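PDB 1VE0: YjbQ family protein from Sulfolobus tokodaii, which is of unknown biochemical function but binds zinc ions and is found as an assembly of three copies of the chain. Local coordinates for residues K6-K11 and T22-E27; E27-I32 and V129-E134; H38-H43 and I93-V98; A47-E52 and R113-E118; V88-I93 and L117-P122. All coordinates share one frame; numbering follows the deposited sequence.

Contact 1 of 5, residues K6-K11 and T22-E27; sequences KEFTVK and TEQVSE
This is a helix-on-sheet contact at the margin of the larger antiparallel sheet, where helix 22-28 lies against strand 2-11, the outermost strand on that side within the chain. The local axes come within 9.2 Å and run nearly antiparallel, at 157°. F8 carries the contact. Its CG sits between the backbone N and the carbonyl carbon (chi1 62°), which presents one ring face to Q24. CB of Q24 stands 3.5 Å from the centroid of the F8 ring and 10° off its normal, a CH-pi contact over the centre of the face. At the ring edge, V25 CG2 approaches F8 CZ to 3.9 Å, while V10 CG1 lies in the ring plane from the same strand. The helix packs on the antiparallel sheet near its edge, and F8, pointing toward it, also touches V127 and V129 of the next strand. An alanine in place of F8 would remove the ring under Q24 CB and beside V25 CG2, and would probably loosen the helix on the sheet. At one end, the bent chain of K6 brings CE to 3.6 Å from E27 O, and its NZ makes a weak hydrogen bond to A28 O. Inside the helix, S26 OG donates to E23 O over 2.6 Å, meeting that oxygen from above the carbonyl plane; the same oxygen accepts E27 N.

Contact 2 of 5, residues E27-I32 and V129-E134; sequences EAIKGI and VKSMGE
Three side chains from the end of helix 22-28 and the loop beyond it make the first shell. A28 CB abuts V129 CB at 3.7 Å. The next residue, I29, brings its CG2 branch 3.5 Å from S131 OG and also against V129 CG1. Further on, I32 lies along the strand: its CG1 is 3.7 Å from S131 CB, and its CD1 reaches past to the backbone, 3.9 Å from G133 N. No direct hydrogen bond links the segments, but a water does. It donates to A28 O at 2.8 Å and to V129 O at 2.9 Å, and accepts from S131 OG at 2.7 Å, so three bonds fix its orientation. The chain thus leaves the helix and doubles over strand 124-133, which is an inner strand of the five-stranded antiparallel sheet, between 2-11 and 35-41. The turn is held by I32 N donating to I29 O over 3.0 Å, and G31 adopts a positive phi where a side chain would jam against the preceding carbonyl. G133 likewise has backbone angles that would jam a CB against the carbonyl O before it; that CB would also face I32 CG2. Farther out, I29, I32 and S131 all touch I101 of strand 96-102. On the other face of the strand, K130 NZ bonds to I101 O of a second subunit, and selenomethionine M132 packs on M132 of a third.

Contact 3 of 5, residues H38-H43 and I93-V98; sequences HVIVKH and IGNSRV. With SO4 (sulfate ion), chain B.
Backbone polar groups pair off here. V39 N donates to R97 O at 2.9 Å, nearly along the C=O axis, and R97 N returns a bond to V39 O at 3.1 Å. Two residues on, V41 N reaches N95 O at 3.0 Å. N95 then prolongs the pattern with its side chain: its CG occupies the crowded position between backbone N and carbonyl carbon, which sets ND2 3.1 Å from V41 O on an almost straight bond (176°) lying in the amide plane. The guanidinium of R97 grips I93 O end-on, with NH1 at 2.9 Å and NH2 at 3.0 Å. NH1 also donates to S96 O, and NH2 to A91 O of a third subunit. H38 ND1 is buried beside V98 CG1 and has no polar partner. H43 is satisfied on both nitrogens: ND1 donates to sulfate O1 at 3.1 Å and NE2 bonds to T126 N, so the proton belongs on ND1. T44, T45, R123 and R125 also hydrogen-bond the sulfate. The pairing of H38, V39 and I40 with V98, R97 and S96 is that of neighbouring antiparallel strands inside a five-stranded sheet, with the sulfate, probably from the crystallisation liquor, beyond one end, consistent with an anion-binding site.

Contact 4 of 5, residues A47-E52 and R113-E118; sequences AIIINE and RIILLE
R113 opens the strand with a reciprocal pair: its N donates to N51 O at 2.8 Å, bent to 139° at the hydrogen, and its O accepts N51 N. The guanidinium turns away to a salt bridge with D20. I114 lies side by side with I50, CG1 to CD1 of I50 at 3.8 Å. I115 makes the second reciprocal pair, with I49, its N 2.9 Å from I49 O, and its CB rests 3.7 Å from I49 CG1. This is the middle strand of a three-stranded antiparallel sheet, between 17-20 and 46-51. One face, with I48, I50, I114 and L116, includes contacts to V39 and V99 of the five-stranded sheet, whereas I49 and I115 on the other meet helix 55-68. L116 places CD1 3.3 Å from A47 O and also against I48 CD1. L117 closes the pairing almost straight (176°), its N 2.8 Å from A47 O, and its CD1 crosses I49 at 3.8 Å from CG2. An alanine at I49 would strip away the branches that fill the space between I115 and L117, and would probably weaken packing against F61. Back at the R113 end, N51 OD1 accepts E52 N and H87 ND1 of a third subunit. H87 is a zinc ligand; E52, also seen to bind zinc in this protein, is not a ligand here, though its side chain lies about 4 Å from a zinc ion.

Contact 5 of 5, residues V88-I93 and L117-P122; sequences VISAII and LEFDGP
F119 offers one ring face to I89, whose CG2 stands over the ring centre, 3.7 Å from the centroid and 13° off the normal. The torsions explain the choice of branch: CG1 of I89 is anti to the backbone N (chi1 -169°), leaving CG2 in the crowded position, directed at the ring, and the two side chains cross at about a right angle. At the ring edge, near its plane, S90 OG comes 3.3 Å from F119 CD1. That hydroxyl is already engaged within the helix, bonded to A86 O one turn earlier, so it meets the ring by packing alone. One turn on, I93 CD1 fits obliquely against F119 CZ at 3.9 Å and extends to L117 CD1 at 4.2 Å. Near the rim of the opposite ring face lies L117 C, in the strand that leads into this loop. Helix 84-93 is thereby seated against the end of strand 113-118 and the loop that follows, with A65 of helix 55-68 also touching both I89 and F119. The loop has polar fastenings of its own. D120 N donates to E118 OE1 over 2.8 Å, meeting it from above the carboxylate plane. D120 OD1 binds R123 and N83 ND2, and N83 is a zinc ligand. With no hydrogen bond across the segments, the fit of helix to loop rests on a CH-pi contact and apolar shape, while second-shell bonding through D120 would probably steady the amide of N83 near the metal.

Contacts 1 and 2 lie on one side of the chain's centre and contact 5 on the other. The first two share helix 22-28 and E27, with centres 12 Å apart, and fix that helix and the loop after it to neighbouring strands 2-11 and 124-133. Contact 3 belongs to the same five-stranded sheet. Contact 4 joins two strands of the three-stranded sheet, its centre 9 Å from that of contact 3. Contact 5 shares L117 and E118 with contact 4 and I93 with contact 3. Along the chain contact 3 crosses contacts 4 and 5, and all three nest in the loop closed by contact 2. Contact 2 is centred 26 Å from contact 5, so the C-terminus lies far from the H87 helix.

Contact 1 of 5, residues K6-K11 and T22-E27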
# COMPACT_ATOMS: atom_id res chain seq x y z
N LYS A 6 10.70 17.38 0.10
CA LYS A 6 11.50 17.64 -1.09
C LYS A 6 10.99 16.87 -2.29
O LYS A 6 10.66 15.68 -2.17
CB LYS A 6 12.97 17.31 -0.83
CG LYS A 6 13.61 18.18 0.23
CD LYS A 6 15.11 18.37 -0.01
CE LYS A 6 15.93 17.15 0.41
NZ LYS A 6 16.11 17.03 1.89
N GLU A 7 10.94 17.55 -3.43
CA GLU A 7 10.47 16.94 -4.67
C GLU A 7 11.56 16.88 -5.73
O GLU A 7 12.46 17.71 -5.74
CB GLU A 7 9.29 17.75 -5.24
CG GLU A 7 8.05 17.80 -4.35
CD GLU A 7 6.89 18.54 -5.01
OE1 GLU A 7 5.76 18.45 -4.49
OE2 GLU A 7 7.11 19.20 -6.05
N PHE A 8 11.48 15.88 -6.60
CA PHE A 8 12.41 15.76 -7.71
C PHE A 8 11.62 15.16 -8.86
O PHE A 8 10.55 14.58 -8.64
CB PHE A 8 13.62 14.89 -7.34
CG PHE A 8 13.29 13.46 -6.99
CD1 PHE A 8 13.10 12.50 -7.99
CD2 PHE A 8 13.19 13.06 -5.65
CE1 PHE A 8 12.84 11.17 -7.67
CE2 PHE A 8 12.93 11.72 -5.31
CZ PHE A 8 12.75 10.77 -6.33
N THR A 9 12.10 15.33 -10.09
CA THR A 9 11.39 14.80 -11.26
C THR A 9 12.22 13.76 -12.00
O THR A 9 13.44 13.75 -11.94
CB THR A 9 11.04 15.91 -12.29
OG1 THR A 9 12.25 16.50 -12.77
CG2 THR A 9 10.18 16.99 -11.66
N VAL A 10 11.53 12.86 -12.69
CA VAL A 10 12.18 11.84 -13.48
C VAL A 10 11.40 11.78 -14.77
O VAL A 10 10.17 11.90 -14.78
CB VAL A 10 12.18 10.45 -12.80
CG1 VAL A 10 12.98 10.50 -11.51
CG2 VAL A 10 10.75 10.01 -12.53
N LYS A 11 12.11 11.59 -15.87
CA LYS A 11 11.46 11.53 -17.16
C LYS A 11 11.26 10.08 -17.58
O LYS A 11 12.23 9.34 -17.72
CB LYS A 11 12.34 12.25 -18.20
CG LYS A 11 11.56 13.08 -19.20
CD LYS A 11 10.63 12.22 -20.02
CE LYS A 11 9.75 13.10 -20.90
NZ LYS A 11 8.93 14.03 -20.07
N THR A 22 16.06 5.27 -6.17
CA THR A 22 16.69 5.21 -4.86
C THR A 22 17.69 6.34 -4.57
O THR A 22 17.64 6.96 -3.51
CB THR A 22 17.42 3.88 -4.67
OG1 THR A 22 16.59 2.80 -5.11
CG2 THR A 22 17.77 3.68 -3.20
N GLU A 23 18.59 6.60 -5.50
CA GLU A 23 19.59 7.65 -5.28
C GLU A 23 18.96 9.02 -5.05
O GLU A 23 19.39 9.77 -4.16
CB GLU A 23 20.57 7.71 -6.46
CG GLU A 23 21.25 6.39 -6.77
CD GLU A 23 22.04 5.84 -5.58
OE1 GLU A 23 22.33 4.62 -5.56
OE2 GLU A 23 22.38 6.63 -4.67
N GLN A 24 17.95 9.36 -5.85
CA GLN A 24 17.28 10.65 -5.70
C GLN A 24 16.57 10.72 -4.37
O GLN A 24 16.51 11.79 -3.74
CB GLN A 24 16.27 10.90 -6.83
CG GLN A 24 16.88 10.93 -8.24
CD GLN A 24 16.79 9.58 -8.94
OE1 GLN A 24 17.27 8.55 -8.42
NE2 GLN A 24 16.19 9.57 -10.12
N VAL A 25 16.01 9.60 -3.91
CA VAL A 25 15.35 9.62 -2.62
C VAL A 25 16.37 9.77 -1.49
O VAL A 25 16.09 10.45 -0.50
CB VAL A 25 14.49 8.35 -2.37
CG1 VAL A 25 13.91 8.39 -0.96
CG2 VAL A 25 13.33 8.28 -3.36
N SER A 26 17.54 9.15 -1.61
CA SER A 26 18.54 9.28 -0.55
C SER A 26 18.97 10.73 -0.39
O SER A 26 19.28 11.18 0.72
CB SER A 26 19.75 8.36 -0.79
OG SER A 26 20.41 8.67 -2.01
N GLU A 27 18.98 11.49 -1.48
CA GLU A 27 19.35 12.90 -1.40
C GLU A 27 18.22 13.70 -0.76
O GLU A 27 18.45 14.59 0.07
CB GLU A 27 19.64 13.48 -2.79
CG GLU A 27 20.86 12.90 -3.45
CD GLU A 27 22.14 13.25 -2.70
OE1 GLU A 27 23.15 12.54 -2.89
OE2 GLU A 27 22.14 14.24 -1.94

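Contact 2 of 5, residues E27-I32 and V129-E134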
# COMPACT_ATOMS: atom_id res chain seq x y z
N GLU A 27 18.98 11.49 -1.48
CA GLU A 27 19.35 12.90 -1.40
C GLU A 27 18.22 13.70 -0.76
O GLU A 27 18.45 14.59 0.07
CB GLU A 27 19.64 13.48 -2.79
CG GLU A 27 20.86 12.90 -3.45
CD GLU A 27 22.14 13.25 -2.70
OE1 GLU A 27 23.15 12.54 -2.89
OE2 GLU A 27 22.14 14.24 -1.94
N ALA A 28 16.98 13.37 -1.13
CA ALA A 28 15.81 14.08 -0.62
C ALA A 28 15.53 13.94 0.88
O ALA A 28 14.83 14.78 1.46
CB ALA A 28 14.57 13.67 -1.43
N ILE A 29 16.07 12.91 1.54
CA ILE A 29 15.82 12.76 2.97
C ILE A 29 16.80 13.53 3.85
O ILE A 29 16.60 13.63 5.06
CB ILE A 29 15.86 11.26 3.41
CG1 ILE A 29 17.26 10.67 3.16
CG2 ILE A 29 14.79 10.48 2.67
CD1 ILE A 29 17.52 9.35 3.89
N LYS A 30 17.86 14.07 3.26
CA LYS A 30 18.85 14.80 4.04
C LYS A 30 18.18 15.81 4.95
O LYS A 30 17.38 16.62 4.53
CB LYS A 30 19.88 15.47 3.13
CG LYS A 30 20.79 14.46 2.42
CD LYS A 30 22.01 15.13 1.81
CE LYS A 30 22.70 14.22 0.80
NZ LYS A 30 23.10 12.91 1.36
N GLY A 31 18.52 15.72 6.23
CA GLY A 31 17.92 16.62 7.21
C GLY A 31 17.32 15.76 8.30
O GLY A 31 17.22 16.19 9.45
N ILE A 32 16.92 14.54 7.94
CA ILE A 32 16.35 13.60 8.90
C ILE A 32 17.38 12.52 9.22
O ILE A 32 17.98 11.93 8.32
CB ILE A 32 15.08 12.93 8.33
CG1 ILE A 32 13.98 13.98 8.12
CG2 ILE A 32 14.62 11.81 9.26
CD1 ILE A 32 13.47 14.64 9.39
N VAL A 129 9.15 13.45 -1.54
CA VAL A 129 9.67 12.67 -0.43
C VAL A 129 9.43 13.53 0.80
O VAL A 129 10.03 14.59 1.00
CB VAL A 129 11.18 12.37 -0.57
CG1 VAL A 129 11.63 11.51 0.62
CG2 VAL A 129 11.47 11.65 -1.90
N LYS A 130 8.49 13.07 1.62
CA LYS A 130 8.12 13.78 2.83
C LYS A 130 8.63 12.93 3.98
O LYS A 130 8.11 11.85 4.24
CB LYS A 130 6.59 13.89 2.89
CG LYS A 130 6.05 14.74 4.01
CD LYS A 130 5.33 15.94 3.47
CE LYS A 130 4.65 16.72 4.57
NZ LYS A 130 4.25 18.05 4.07
N SER A 131 9.66 13.43 4.66
CA SER A 131 10.25 12.69 5.76
C SER A 131 9.97 13.32 7.11
O SER A 131 9.91 14.54 7.26
CB SER A 131 11.77 12.58 5.56
OG SER A 131 12.06 12.07 4.28
N MSE A 132 9.79 12.46 8.11
CA MSE A 132 9.52 12.90 9.46
C MSE A 132 10.33 12.07 10.45
O MSE A 132 10.53 10.88 10.25
CB MSE A 132 8.02 12.78 9.79
CG MSE A 132 7.14 13.82 9.08
SE MSE A 132 5.25 13.83 9.62
CE MSE A 132 5.45 13.16 11.42
N GLY A 133 10.81 12.72 11.50
CA GLY A 133 11.59 12.03 12.51
C GLY A 133 12.46 13.04 13.20
O GLY A 133 12.09 14.21 13.29
N GLU A 134 13.63 12.62 13.68
CA GLU A 134 14.52 13.55 14.36
C GLU A 134 15.78 13.75 13.55
O GLU A 134 16.04 12.92 12.66
CB GLU A 134 14.88 13.01 15.74
CG GLU A 134 15.83 11.84 15.68
CD GLU A 134 16.08 11.22 17.04
OE1 GLU A 134 17.11 10.52 17.17
OE2 GLU A 134 15.26 11.43 17.96
OXT GLU A 134 16.51 14.74 13.80
O HOH W 1 12.42 14.15 2.65
O HOH W 2 18.79 15.02 12.18

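Contact 3 of 5, residues H38-H43 and I93-V98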
# COMPACT_ATOMS: atom_id res chain seq x y z
N HIS A 38 8.29 9.10 3.40
CA HIS A 38 7.11 8.72 2.64
C HIS A 38 7.42 9.12 1.21
O HIS A 38 7.55 10.31 0.93
CB HIS A 38 5.89 9.49 3.13
CG HIS A 38 5.47 9.13 4.52
ND1 HIS A 38 4.62 8.08 4.80
CD2 HIS A 38 5.81 9.66 5.72
CE1 HIS A 38 4.46 7.98 6.11
NE2 HIS A 38 5.17 8.93 6.69
N VAL A 39 7.56 8.15 0.32
CA VAL A 39 7.87 8.41 -1.09
C VAL A 39 6.50 8.43 -1.76
O VAL A 39 5.83 7.40 -1.86
CB VAL A 39 8.75 7.31 -1.67
CG1 VAL A 39 9.07 7.59 -3.14
CG2 VAL A 39 10.04 7.22 -0.86
N ILE A 40 6.11 9.63 -2.19
CA ILE A 40 4.79 9.86 -2.76
C ILE A 40 4.74 10.49 -4.14
O ILE A 40 5.54 11.35 -4.46
CB ILE A 40 4.01 10.83 -1.80
CG1 ILE A 40 3.88 10.20 -0.42
CG2 ILE A 40 2.64 11.22 -2.39
CD1 ILE A 40 3.80 11.23 0.69
N VAL A 41 3.80 10.05 -4.98
CA VAL A 41 3.64 10.74 -6.25
C VAL A 41 2.23 11.31 -6.17
O VAL A 41 1.32 10.65 -5.66
CB VAL A 41 3.75 9.83 -7.50
CG1 VAL A 41 5.21 9.43 -7.71
CG2 VAL A 41 2.82 8.60 -7.38
N LYS A 42 2.05 12.53 -6.64
CA LYS A 42 0.73 13.14 -6.62
C LYS A 42 0.08 12.86 -7.96
O LYS A 42 -0.80 13.59 -8.40
CB LYS A 42 0.83 14.65 -6.39
CG LYS A 42 1.50 15.04 -5.09
CD LYS A 42 1.54 16.56 -4.97
CE LYS A 42 2.46 17.03 -3.87
NZ LYS A 42 2.50 18.53 -3.83
N HIS A 43 0.51 11.77 -8.59
CA HIS A 43 -0.01 11.34 -9.89
C HIS A 43 -1.01 10.21 -9.69
O HIS A 43 -0.99 9.54 -8.66
CB HIS A 43 1.13 10.85 -10.77
CG HIS A 43 2.14 11.90 -11.09
ND1 HIS A 43 1.82 13.04 -11.79
CD2 HIS A 43 3.47 11.96 -10.85
CE1 HIS A 43 2.91 13.77 -11.96
NE2 HIS A 43 3.93 13.14 -11.40
N ILE A 93 -1.78 -0.80 -6.69
CA ILE A 93 -0.41 -0.83 -6.15
C ILE A 93 -0.21 0.25 -5.09
O ILE A 93 0.39 0.01 -4.03
CB ILE A 93 0.64 -0.64 -7.29
CG1 ILE A 93 0.52 -1.81 -8.28
CG2 ILE A 93 2.05 -0.57 -6.72
CD1 ILE A 93 1.38 -1.64 -9.54
N GLY A 94 -0.74 1.44 -5.37
CA GLY A 94 -0.60 2.54 -4.44
C GLY A 94 0.32 3.63 -4.96
O GLY A 94 1.24 3.37 -5.74
N ASN A 95 0.09 4.86 -4.51
CA ASN A 95 0.90 5.98 -4.97
C ASN A 95 2.01 6.35 -4.00
O ASN A 95 2.66 7.38 -4.17
CB ASN A 95 0.02 7.20 -5.20
CG ASN A 95 -0.56 7.73 -3.91
OD1 ASN A 95 -1.18 6.98 -3.14
ND2 ASN A 95 -0.35 9.02 -3.65
N SER A 96 2.22 5.52 -2.98
CA SER A 96 3.27 5.78 -2.02
C SER A 96 3.79 4.51 -1.38
O SER A 96 3.14 3.46 -1.43
CB SER A 96 2.78 6.72 -0.91
OG SER A 96 1.82 6.08 -0.08
N ARG A 97 4.96 4.63 -0.78
CA ARG A 97 5.62 3.55 -0.06
C ARG A 97 6.43 4.22 1.05
O ARG A 97 6.85 5.36 0.90
CB ARG A 97 6.57 2.76 -0.98
CG ARG A 97 5.86 1.79 -1.92
CD ARG A 97 5.21 0.67 -1.13
NE ARG A 97 4.63 -0.35 -2.00
CZ ARG A 97 3.45 -0.25 -2.60
NH1 ARG A 97 2.71 0.85 -2.44
NH2 ARG A 97 2.99 -1.26 -3.34
N VAL A 98 6.62 3.53 2.17
CA VAL A 98 7.40 4.09 3.26
C VAL A 98 8.76 3.41 3.32
O VAL A 98 8.89 2.22 3.01
CB VAL A 98 6.70 3.93 4.62
CG1 VAL A 98 5.39 4.68 4.62
CG2 VAL A 98 6.46 2.47 4.90
S SO4 B . -1.70 12.08 -13.48
O1 SO4 B . -0.82 13.26 -13.31
O2 SO4 B . -0.91 10.85 -13.27
O3 SO4 B . -2.23 12.08 -14.84
O4 SO4 B . -2.79 12.12 -12.49

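Contact 4 of 5, residues A47-E52 and R113-E118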
# COMPACT_ATOMS: atom_id res chain seq x y z
N ALA A 47 2.90 4.51 -10.18
CA ALA A 47 2.93 4.08 -8.80
C ALA A 47 4.34 3.88 -8.27
O ALA A 47 5.32 3.93 -9.03
CB ALA A 47 2.14 2.79 -8.65
N ILE A 48 4.44 3.67 -6.95
CA ILE A 48 5.73 3.47 -6.28
C ILE A 48 5.72 2.10 -5.60
O ILE A 48 4.74 1.72 -4.98
CB ILE A 48 5.97 4.55 -5.16
CG1 ILE A 48 6.08 5.96 -5.76
CG2 ILE A 48 7.24 4.22 -4.36
CD1 ILE A 48 7.29 6.18 -6.68
N ILE A 49 6.81 1.36 -5.76
CA ILE A 49 6.95 0.05 -5.13
C ILE A 49 8.36 0.02 -4.58
O ILE A 49 9.20 0.80 -5.02
CB ILE A 49 6.84 -1.15 -6.12
CG1 ILE A 49 8.00 -1.12 -7.12
CG2 ILE A 49 5.50 -1.14 -6.85
CD1 ILE A 49 8.04 -2.32 -8.05
N ILE A 50 8.60 -0.86 -3.60
CA ILE A 50 9.94 -1.06 -3.05
C ILE A 50 10.27 -2.51 -3.39
O ILE A 50 9.65 -3.42 -2.83
CB ILE A 50 10.01 -0.93 -1.51
CG1 ILE A 50 9.42 0.40 -1.05
CG2 ILE A 50 11.48 -1.03 -1.04
CD1 ILE A 50 10.06 1.62 -1.67
N ASN A 51 11.20 -2.74 -4.30
CA ASN A 51 11.56 -4.10 -4.65
C ASN A 51 12.93 -4.21 -5.32
O ASN A 51 13.71 -3.27 -5.29
CB ASN A 51 10.46 -4.72 -5.52
CG ASN A 51 10.24 -6.18 -5.21
OD1 ASN A 51 10.93 -7.05 -5.74
ND2 ASN A 51 9.29 -6.47 -4.32
N GLU A 52 13.22 -5.35 -5.93
CA GLU A 52 14.54 -5.51 -6.55
C GLU A 52 14.58 -4.95 -7.96
O GLU A 52 13.71 -5.23 -8.78
CB GLU A 52 14.96 -6.99 -6.54
CG GLU A 52 16.39 -7.22 -7.02
CD GLU A 52 16.81 -8.68 -7.01
OE1 GLU A 52 17.91 -8.99 -7.53
OE2 GLU A 52 16.06 -9.53 -6.48
N ARG A 113 15.13 -1.58 -3.57
CA ARG A 113 15.36 -0.33 -4.27
C ARG A 113 13.99 0.34 -4.35
O ARG A 113 12.96 -0.32 -4.29
CB ARG A 113 15.91 -0.59 -5.68
CG ARG A 113 17.24 -1.38 -5.70
CD ARG A 113 18.38 -0.60 -5.08
NE ARG A 113 18.79 0.53 -5.91
CZ ARG A 113 19.81 1.34 -5.63
NH1 ARG A 113 20.11 2.33 -6.46
NH2 ARG A 113 20.54 1.16 -4.53
N ILE A 114 13.98 1.65 -4.46
CA ILE A 114 12.73 2.40 -4.56
C ILE A 114 12.51 2.52 -6.06
O ILE A 114 13.35 3.04 -6.78
CB ILE A 114 12.88 3.77 -3.90
CG1 ILE A 114 13.28 3.56 -2.43
CG2 ILE A 114 11.56 4.56 -4.01
CD1 ILE A 114 13.58 4.84 -1.68
N ILE A 115 11.38 2.02 -6.53
CA ILE A 115 11.10 2.03 -7.96
C ILE A 115 9.83 2.76 -8.38
O ILE A 115 8.78 2.58 -7.77
CB ILE A 115 11.00 0.57 -8.47
CG1 ILE A 115 12.34 -0.15 -8.23
CG2 ILE A 115 10.60 0.54 -9.94
CD1 ILE A 115 12.24 -1.66 -8.24
N LEU A 116 9.93 3.58 -9.43
CA LEU A 116 8.74 4.26 -9.95
C LEU A 116 8.25 3.43 -11.14
O LEU A 116 9.02 3.11 -12.03
CB LEU A 116 9.06 5.69 -10.41
CG LEU A 116 7.99 6.36 -11.31
CD1 LEU A 116 6.70 6.56 -10.54
CD2 LEU A 116 8.51 7.70 -11.78
N LEU A 117 6.96 3.06 -11.14
CA LEU A 117 6.38 2.28 -12.23
C LEU A 117 5.46 3.22 -12.99
O LEU A 117 4.57 3.84 -12.42
CB LEU A 117 5.60 1.06 -11.69
CG LEU A 117 6.40 -0.07 -11.01
CD1 LEU A 117 5.44 -1.20 -10.62
CD2 LEU A 117 7.49 -0.61 -11.95
N GLU A 118 5.70 3.32 -14.29
CA GLU A 118 4.95 4.19 -15.20
C GLU A 118 4.05 3.34 -16.09
O GLU A 118 4.49 2.35 -16.65
CB GLU A 118 5.96 4.98 -16.04
CG GLU A 118 5.41 5.78 -17.21
CD GLU A 118 4.54 6.93 -16.78
OE1 GLU A 118 3.35 6.68 -16.46
OE2 GLU A 118 5.04 8.09 -16.76

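Contact 5 of 5, residues V88-I93 and L117-P122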
# COMPACT_ATOMS: atom_id res chain seq x y z
N VAL A 88 -6.31 2.17 -12.91
CA VAL A 88 -6.66 0.99 -12.15
C VAL A 88 -5.48 0.28 -11.50
O VAL A 88 -5.49 0.02 -10.29
CB VAL A 88 -7.42 -0.02 -13.05
CG1 VAL A 88 -7.60 -1.35 -12.32
CG2 VAL A 88 -8.77 0.56 -13.44
N ILE A 89 -4.46 -0.05 -12.28
CA ILE A 89 -3.33 -0.75 -11.70
C ILE A 89 -2.58 0.13 -10.69
O ILE A 89 -2.11 -0.36 -9.66
CB ILE A 89 -2.35 -1.27 -12.80
CG1 ILE A 89 -1.34 -2.23 -12.17
CG2 ILE A 89 -1.68 -0.11 -13.51
CD1 ILE A 89 -1.97 -3.47 -11.55
N SER A 90 -2.48 1.43 -10.97
CA SER A 90 -1.81 2.36 -10.05
C SER A 90 -2.57 2.49 -8.72
O SER A 90 -1.95 2.67 -7.67
CB SER A 90 -1.70 3.76 -10.68
OG SER A 90 -0.73 3.80 -11.73
N ALA A 91 -3.90 2.43 -8.77
CA ALA A 91 -4.70 2.55 -7.55
C ALA A 91 -4.47 1.32 -6.68
O ALA A 91 -4.36 1.42 -5.46
CB ALA A 91 -6.17 2.68 -7.90
N ILE A 92 -4.41 0.16 -7.32
CA ILE A 92 -4.20 -1.08 -6.59
C ILE A 92 -2.82 -1.13 -5.93
O ILE A 92 -2.69 -1.44 -4.73
CB ILE A 92 -4.39 -2.29 -7.53
CG1 ILE A 92 -5.86 -2.33 -7.99
CG2 ILE A 92 -4.01 -3.61 -6.81
CD1 ILE A 92 -6.16 -3.33 -9.11
N ILE A 93 -1.78 -0.80 -6.69
CA ILE A 93 -0.41 -0.83 -6.15
C ILE A 93 -0.21 0.25 -5.09
O ILE A 93 0.39 0.01 -4.03
CB ILE A 93 0.64 -0.64 -7.29
CG1 ILE A 93 0.52 -1.81 -8.28
CG2 ILE A 93 2.05 -0.57 -6.72
CD1 ILE A 93 1.38 -1.64 -9.54
N LEU A 117 6.96 3.06 -11.14
CA LEU A 117 6.38 2.28 -12.23
C LEU A 117 5.46 3.22 -12.99
O LEU A 117 4.57 3.84 -12.42
CB LEU A 117 5.60 1.06 -11.69
CG LEU A 117 6.40 -0.07 -11.01
CD1 LEU A 117 5.44 -1.20 -10.62
CD2 LEU A 117 7.49 -0.61 -11.95
N GLU A 118 5.70 3.32 -14.29
CA GLU A 118 4.95 4.19 -15.20
C GLU A 118 4.05 3.34 -16.09
O GLU A 118 4.49 2.35 -16.65
CB GLU A 118 5.96 4.98 -16.04
CG GLU A 118 5.41 5.78 -17.21
CD GLU A 118 4.54 6.93 -16.78
OE1 GLU A 118 3.35 6.68 -16.46
OE2 GLU A 118 5.04 8.09 -16.76
N PHE A 119 2.79 3.74 -16.20
CA PHE A 119 1.83 3.02 -17.03
C PHE A 119 1.17 3.92 -18.06
O PHE A 119 0.35 3.46 -18.83
CB PHE A 119 0.74 2.38 -16.15
CG PHE A 119 1.29 1.58 -15.00
CD1 PHE A 119 1.22 2.08 -13.70
CD2 PHE A 119 1.92 0.36 -15.21
CE1 PHE A 119 1.77 1.37 -12.63
CE2 PHE A 119 2.47 -0.36 -14.15
CZ PHE A 119 2.39 0.15 -12.87
N ASP A 120 1.53 5.21 -18.05
CA ASP A 120 0.94 6.17 -18.98
C ASP A 120 1.99 7.19 -19.46
O ASP A 120 1.70 8.39 -19.55
CB ASP A 120 -0.22 6.92 -18.32
CG ASP A 120 -1.06 7.72 -19.32
OD1 ASP A 120 -1.69 8.72 -18.92
OD2 ASP A 120 -1.11 7.33 -20.50
N GLY A 121 3.19 6.71 -19.76
CA GLY A 121 4.25 7.60 -20.22
C GLY A 121 4.22 7.79 -21.74
O GLY A 121 3.30 7.32 -22.39
N PRO A 122 5.19 8.51 -22.32
CA PRO A 122 6.32 9.15 -21.65
C PRO A 122 5.89 10.45 -20.99
O PRO A 122 5.08 11.19 -21.54
CB PRO A 122 7.31 9.38 -22.79
CG PRO A 122 6.41 9.61 -23.97
CD PRO A 122 5.35 8.55 -23.79